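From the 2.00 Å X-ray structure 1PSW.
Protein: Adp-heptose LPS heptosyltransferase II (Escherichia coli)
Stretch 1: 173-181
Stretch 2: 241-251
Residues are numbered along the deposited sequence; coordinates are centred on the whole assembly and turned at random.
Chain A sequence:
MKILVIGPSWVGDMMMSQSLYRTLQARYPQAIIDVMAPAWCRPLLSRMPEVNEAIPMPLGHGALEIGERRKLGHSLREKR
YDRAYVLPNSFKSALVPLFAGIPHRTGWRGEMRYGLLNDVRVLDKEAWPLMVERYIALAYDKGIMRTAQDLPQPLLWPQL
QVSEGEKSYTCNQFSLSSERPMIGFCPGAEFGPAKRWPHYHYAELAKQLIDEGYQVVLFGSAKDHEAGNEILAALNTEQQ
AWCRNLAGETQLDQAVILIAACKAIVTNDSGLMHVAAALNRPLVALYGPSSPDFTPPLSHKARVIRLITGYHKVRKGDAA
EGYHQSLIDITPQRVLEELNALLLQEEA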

# COMPACT_ATOMS: atom_id res chain seq x y z
N GLN A 173 -17.15 9.56 12.42
CA GLN A 173 -15.98 9.97 13.18
C GLN A 173 -15.24 11.10 12.46
O GLN A 173 -14.58 11.93 13.09
CB GLN A 173 -15.06 8.76 13.36
CG GLN A 173 -13.70 8.99 13.99
CD GLN A 173 -13.05 7.66 14.32
OE1 GLN A 173 -12.86 6.82 13.44
NE2 GLN A 173 -12.71 7.47 15.58
N PHE A 174 -15.37 11.14 11.14
CA PHE A 174 -14.71 12.18 10.38
C PHE A 174 -15.67 13.22 9.79
O PHE A 174 -15.36 13.91 8.83
CB PHE A 174 -13.82 11.53 9.32
CG PHE A 174 -12.55 10.97 9.90
CD1 PHE A 174 -11.48 11.82 10.15
CD2 PHE A 174 -12.47 9.64 10.30
CE1 PHE A 174 -10.34 11.34 10.80
CE2 PHE A 174 -11.34 9.15 10.94
CZ PHE A 174 -10.27 10.01 11.20
N SER A 175 -16.84 13.31 10.42
CA SER A 175 -17.86 14.28 10.03
C SER A 175 -18.26 14.25 8.57
O SER A 175 -18.47 15.30 7.96
CB SER A 175 -17.40 15.68 10.40
OG SER A 175 -17.12 15.77 11.78
N LEU A 176 -18.37 13.05 8.02
CA LEU A 176 -18.76 12.90 6.63
C LEU A 176 -20.26 12.65 6.53
O LEU A 176 -20.83 11.91 7.33
CB LEU A 176 -18.00 11.74 5.98
CG LEU A 176 -16.49 11.94 5.86
CD1 LEU A 176 -15.84 10.68 5.30
CD2 LEU A 176 -16.20 13.13 4.95
N SER A 177 -20.88 13.29 5.54
CA SER A 177 -22.32 13.15 5.32
C SER A 177 -22.65 11.92 4.49
O SER A 177 -21.90 11.55 3.58
CB SER A 177 -22.84 14.39 4.59
OG SER A 177 -24.20 14.20 4.20
N SER A 178 -23.77 11.28 4.80
CA SER A 178 -24.20 10.10 4.06
C SER A 178 -25.20 10.52 2.98
O SER A 178 -25.74 9.68 2.26
CB SER A 178 -24.87 9.08 4.99
OG SER A 178 -24.02 8.71 6.06
N GLU A 179 -25.44 11.82 2.87
CA GLU A 179 -26.38 12.33 1.88
C GLU A 179 -25.88 12.25 0.44
O GLU A 179 -26.63 12.51 -0.50
CB GLU A 179 -26.78 13.77 2.23
CG GLU A 179 -27.66 13.90 3.47
CD GLU A 179 -28.03 15.34 3.81
OE1 GLU A 179 -28.56 16.05 2.93
OE2 GLU A 179 -27.78 15.77 4.96
N ARG A 180 -24.61 11.89 0.25
CA ARG A 180 -24.06 11.76 -1.10
C ARG A 180 -22.91 10.77 -1.14
O ARG A 180 -22.11 10.68 -0.20
CB ARG A 180 -23.62 13.14 -1.64
CG ARG A 180 -24.79 13.91 -2.27
CD ARG A 180 -24.59 15.42 -2.35
NE ARG A 180 -23.48 15.81 -3.20
CZ ARG A 180 -23.52 16.79 -4.11
NH1 ARG A 180 -24.63 17.50 -4.30
NH2 ARG A 180 -22.45 17.06 -4.83
N PRO A 181 -22.82 9.97 -2.22
CA PRO A 181 -21.76 8.98 -2.40
C PRO A 181 -20.40 9.66 -2.47
O PRO A 181 -20.29 10.80 -2.93
CB PRO A 181 -22.15 8.28 -3.70
CG PRO A 181 -22.90 9.34 -4.45
CD PRO A 181 -23.76 9.94 -3.36
N ALA A 241 -18.04 22.62 0.35
CA ALA A 241 -18.91 21.96 1.32
C ALA A 241 -19.00 20.46 1.02
O ALA A 241 -19.45 19.68 1.86
CB ALA A 241 -20.30 22.57 1.27
N TRP A 242 -18.56 20.08 -0.17
CA TRP A 242 -18.59 18.69 -0.60
C TRP A 242 -17.20 18.12 -0.87
O TRP A 242 -17.06 17.14 -1.61
CB TRP A 242 -19.46 18.54 -1.84
CG TRP A 242 -20.92 18.78 -1.58
CD1 TRP A 242 -21.71 19.74 -2.15
CD2 TRP A 242 -21.77 18.01 -0.73
NE1 TRP A 242 -23.01 19.61 -1.70
CE2 TRP A 242 -23.07 18.55 -0.83
CE3 TRP A 242 -21.57 16.90 0.11
CZ2 TRP A 242 -24.16 18.03 -0.13
CZ3 TRP A 242 -22.65 16.38 0.81
CH2 TRP A 242 -23.93 16.95 0.68
N CYS A 243 -16.19 18.73 -0.28
CA CYS A 243 -14.81 18.27 -0.44
C CYS A 243 -14.11 18.36 0.91
O CYS A 243 -13.91 19.44 1.45
CB CYS A 243 -14.06 19.10 -1.49
SG CYS A 243 -12.37 18.48 -1.80
N ARG A 244 -13.72 17.20 1.46
CA ARG A 244 -13.06 17.15 2.75
C ARG A 244 -11.60 16.71 2.65
O ARG A 244 -11.28 15.71 2.02
CB ARG A 244 -13.82 16.19 3.67
CG ARG A 244 -13.25 16.07 5.08
CD ARG A 244 -14.28 16.46 6.13
NE ARG A 244 -13.89 16.05 7.47
CZ ARG A 244 -12.90 16.60 8.17
NH1 ARG A 244 -12.18 17.59 7.65
NH2 ARG A 244 -12.61 16.14 9.38
N ASN A 245 -10.73 17.49 3.29
CA ASN A 245 -9.30 17.19 3.31
C ASN A 245 -8.95 16.38 4.56
O ASN A 245 -8.87 16.93 5.65
CB ASN A 245 -8.50 18.50 3.27
CG ASN A 245 -6.99 18.27 3.26
OD1 ASN A 245 -6.52 17.15 3.08
ND2 ASN A 245 -6.23 19.35 3.45
N LEU A 246 -8.76 15.08 4.40
CA LEU A 246 -8.41 14.23 5.53
C LEU A 246 -6.93 13.86 5.54
O LEU A 246 -6.49 13.02 6.32
CB LEU A 246 -9.28 12.96 5.53
CG LEU A 246 -10.79 13.16 5.70
CD1 LEU A 246 -11.51 11.82 5.75
CD2 LEU A 246 -11.06 13.96 6.98
N ALA A 247 -6.13 14.48 4.67
CA ALA A 247 -4.70 14.18 4.64
C ALA A 247 -4.09 14.58 5.99
O ALA A 247 -4.21 15.74 6.41
CB ALA A 247 -4.01 14.95 3.51
N GLY A 248 -3.47 13.62 6.66
CA GLY A 248 -2.86 13.87 7.96
C GLY A 248 -3.81 13.77 9.14
O GLY A 248 -3.40 13.91 10.29
N GLU A 249 -5.09 13.53 8.86
CA GLU A 249 -6.12 13.45 9.90
C GLU A 249 -6.48 12.03 10.34
O GLU A 249 -7.10 11.83 11.38
CB GLU A 249 -7.38 14.15 9.41
CG GLU A 249 -7.29 15.66 9.45
CD GLU A 249 -7.55 16.20 10.84
OE1 GLU A 249 -8.73 16.22 11.25
OE2 GLU A 249 -6.58 16.60 11.52
N THR A 250 -6.08 11.05 9.54
CA THR A 250 -6.40 9.65 9.80
C THR A 250 -5.18 8.78 10.08
O THR A 250 -4.06 9.10 9.67
CB THR A 250 -7.08 9.02 8.58
OG1 THR A 250 -6.11 8.92 7.52
CG2 THR A 250 -8.24 9.89 8.09
N GLN A 251 -5.42 7.66 10.75
CA GLN A 251 -4.39 6.66 11.01
C GLN A 251 -4.66 5.68 9.86
O GLN A 251 -5.76 5.69 9.30
CB GLN A 251 -4.62 5.97 12.36
CG GLN A 251 -4.27 6.84 13.57
CD GLN A 251 -2.80 7.22 13.59
OE1 GLN A 251 -1.92 6.37 13.70
NE2 GLN A 251 -2.52 8.51 13.47

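How do the two backbones run past each other? One stretch ascends as the other descends: CA of F174 lies 8.2 Å from CA of L246, CA of L176 8.1 Å from CA of R244, and CA of R180 8.8 Å from CA of W242. No backbone-to-backbone hydrogen bond joins them; side chains fill most of the gap, and the contact buries 494 Å², both sides summed.

What holds F174, the first residue to leave helical geometry after a helix? Its ring is buried among L246, E249 and T250. CD1 of F174 lies 3.8 Å from CD2 of L246, an apolar contact, while CG2 of T250 sits over one ring face, 3.7 Å from F174 CZ, in a CH-pi arrangement. At the edge, the backbone O of E249 comes within 3.3 Å of F174 CE1, placing a partial negative charge near the slightly positive rim of the ring.

Which polar bond ties the stretches together? With the helix behind it, the F174 carbonyl accepts a hydrogen bond from R244: R244 NE to F174 O is 2.9 Å, and the N-H...O angle of 177° is almost straight. The oxygen lies near the guanidinium plane, where the N-H bond points. Next along, CD2 of L176 packs 4.0 Å from CD of R244, so the arginine's aliphatic portion also meets a nonpolar neighbour.

How does W242 engage the far end of stretch 1? S177 makes a light contact, its CB 4.3 Å from W242 CZ3, while S177 OG accepts a 3.0 Å hydrogen bond from E179 N. R180 then lies flat across the indole. Its guanidinium is tilted only 8° from the ring plane, with CZ over the five-membered ring in a cation-pi contact; CD of R180 covers the six-membered ring, 3.5 Å from W242 CZ2. Charge and aliphatic chain thus share one aromatic face.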